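Local coordinates for protein diol-dehydratase (Roseburia inulinivorans, PDB 5I2A) that probably dehydrates 1,2-propanediol as a B12-independent diol dehydratase of the glycyl radical enzyme family, at residues A[316-321]-A[370-374]. Residues are numbered along the deposited sequence; the frame is centred on the assembly and turned at random.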
loop_
_atom_site.group_PDB
_atom_site.type_symbol
_atom_site.label_atom_id
_atom_site.label_comp_id
_atom_site.label_asym_id
_atom_site.label_seq_id
_atom_site.Cartn_x
_atom_site.Cartn_y
_atom_site.Cartn_z
ATOM N N ILE A 316 41.388 -12.883 3.532
ATOM C CA ILE A 316 40.511 -12.611 4.656
ATOM C C ILE A 316 40.880 -11.270 5.303
ATOM O O ILE A 316 40.002 -10.456 5.616
ATOM C CB ILE A 316 40.569 -13.746 5.688
ATOM C CG1 ILE A 316 40.008 -15.033 5.072
ATOM C CG2 ILE A 316 39.794 -13.371 6.931
ATOM C CD1 ILE A 316 40.169 -16.273 5.961
ATOM N N ASP A 317 42.181 -11.031 5.475
ATOM C CA ASP A 317 42.651 -9.752 5.987
ATOM C C ASP A 317 42.151 -8.599 5.106
ATOM O O ASP A 317 41.756 -7.542 5.606
ATOM C CB ASP A 317 44.182 -9.714 6.072
ATOM C CG ASP A 317 44.743 -10.616 7.168
ATOM O OD1 ASP A 317 43.960 -11.203 7.946
ATOM O OD2 ASP A 317 45.981 -10.736 7.251
ATOM N N CYS A 318 42.181 -8.808 3.795
ATOM C CA CYS A 318 41.699 -7.794 2.864
ATOM C C CYS A 318 40.197 -7.507 3.075
ATOM O O CYS A 318 39.769 -6.357 3.020
ATOM C CB CYS A 318 41.973 -8.219 1.419
ATOM S SG CYS A 318 43.713 -7.961 0.871
ATOM N N ILE A 319 39.413 -8.552 3.329
ATOM C CA ILE A 319 37.987 -8.380 3.603
ATOM C C ILE A 319 37.773 -7.604 4.906
ATOM O O ILE A 319 36.927 -6.722 4.962
ATOM C CB ILE A 319 37.258 -9.728 3.662
ATOM C CG1 ILE A 319 37.206 -10.340 2.265
ATOM C CG2 ILE A 319 35.827 -9.579 4.238
ATOM C CD1 ILE A 319 36.685 -11.738 2.251
ATOM N N TRP A 320 38.573 -7.910 5.928
ATOM C CA TRP A 320 38.506 -7.183 7.188
ATOM C C TRP A 320 38.767 -5.701 6.933
ATOM O O TRP A 320 38.063 -4.843 7.469
ATOM C CB TRP A 320 39.499 -7.754 8.187
ATOM C CG TRP A 320 38.971 -8.785 9.178
ATOM C CD1 TRP A 320 39.207 -8.818 10.530
ATOM C CD2 TRP A 320 38.110 -9.906 8.901
ATOM N NE1 TRP A 320 38.582 -9.901 11.094
ATOM C CE2 TRP A 320 37.902 -10.584 10.123
ATOM C CE3 TRP A 320 37.510 -10.411 7.742
ATOM C CZ2 TRP A 320 37.124 -11.736 10.215
ATOM C CZ3 TRP A 320 36.736 -11.557 7.841
ATOM C CH2 TRP A 320 36.551 -12.203 9.068
ATOM N N VAL A 321 39.750 -5.392 6.089
ATOM C CA VAL A 321 40.007 -3.984 5.778
ATOM C C VAL A 321 38.804 -3.355 5.065
ATOM O O VAL A 321 38.345 -2.277 5.439
ATOM C CB VAL A 321 41.281 -3.800 4.915
ATOM C CG1 VAL A 321 41.413 -2.356 4.459
ATOM C CG2 VAL A 321 42.516 -4.215 5.713
ATOM N N ALA A 370 42.725 -12.544 11.567
ATOM C CA ALA A 370 42.505 -11.382 10.721
ATOM C C ALA A 370 42.181 -10.145 11.565
ATOM O O ALA A 370 42.643 -9.051 11.266
ATOM C CB ALA A 370 41.401 -11.653 9.700
ATOM N N SER A 371 41.421 -10.325 12.636
ATOM C CA SER A 371 41.167 -9.224 13.567
ATOM C C SER A 371 42.464 -8.716 14.217
ATOM O O SER A 371 42.621 -7.526 14.466
ATOM C CB SER A 371 40.176 -9.670 14.644
ATOM O OG SER A 371 38.884 -9.859 14.102
ATOM N N GLU A 372 43.390 -9.628 14.497
ATOM C CA GLU A 372 44.674 -9.242 15.077
ATOM C C GLU A 372 45.540 -8.545 14.024
ATOM O O GLU A 372 46.161 -7.531 14.302
ATOM C CB GLU A 372 45.390 -10.472 15.649
ATOM C CG GLU A 372 46.610 -10.173 16.466
ATOM C CD GLU A 372 47.038 -11.373 17.310
ATOM O OE1 GLU A 372 46.690 -12.524 16.951
ATOM O OE2 GLU A 372 47.710 -11.160 18.342
ATOM N N HIS A 373 45.554 -9.088 12.811
ATOM C CA HIS A 373 46.322 -8.514 11.709
ATOM C C HIS A 373 45.881 -7.090 11.364
ATOM O O HIS A 373 46.692 -6.169 11.310
ATOM C CB HIS A 373 46.197 -9.383 10.454
ATOM C CG HIS A 373 47.055 -10.611 10.466
ATOM N ND1 HIS A 373 47.105 -11.490 9.401
ATOM C CD2 HIS A 373 47.875 -11.123 11.413
ATOM C CE1 HIS A 373 47.937 -12.473 9.686
ATOM N NE2 HIS A 373 48.416 -12.276 10.901
ATOM N N VAL A 374 44.587 -6.918 11.118
ATOM C CA VAL A 374 44.080 -5.638 10.650
ATOM C C VAL A 374 43.929 -4.676 11.817
ATOM O O VAL A 374 44.185 -3.495 11.681
ATOM C CB VAL A 374 42.734 -5.814 9.901
ATOM C CG1 VAL A 374 42.162 -4.473 9.480
ATOM C CG2 VAL A 374 42.946 -6.712 8.676
#
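Ala-370 and Trp-320 meet in a worked example of apolar helix packing flanked by two polar links. The CB methyl of Ala-370 stands over the indole of Trp-320, 3.5 Å from the centroid of the five-membered ring and almost on its normal, a CH-pi contact. Ile-316 shares that face, its CG2 lying 3.6 Å from Ala-370 CB. While the face is packed, the edge bonds: Trp-320 NE1 sends its N-H to Ser-371 OG, one residue on, at 3.0 Å, with the oxygen close to the ring plane. This in-plane bond helps fix the rotation of the indole, while the methyls of Ala-370 and Ile-316 pack against one face. The chi1 of Trp-320, -96°, lies off a staggered value.

On the other flank, Asp-317 and His-373 meet with carboxylate and imidazole planes 79° apart, almost perpendicular. His-373 ND1 donates to the syn side of Asp-317 OD2 over a short 2.5 Å; the acceptor lies in the imidazole plane, and the carboxylate would probably favour a positively charged ring. Gln-313 hydrogen-bonds Asp-317 OD1, so both carboxylate oxygens have partners. One turn on from Ala-370, Val-374 presents both methyls to 316-321: CG2 rests 3.6 Å from Trp-320 CB, whereas CG1 meets Val-321 CG2.

The axes of the two short segments approach to 9.1 Å at a crossing angle of -64°; the contact is buried and joins helices 309-323 and 362-374 within the pyruvate formate lyase-like region. Helix 14-22 packs against Asp-317 and Val-321, helix 262-279 covers Ile-316 and Ile-319, and Trp-320 also touches Pro-379, just before strand 380-385.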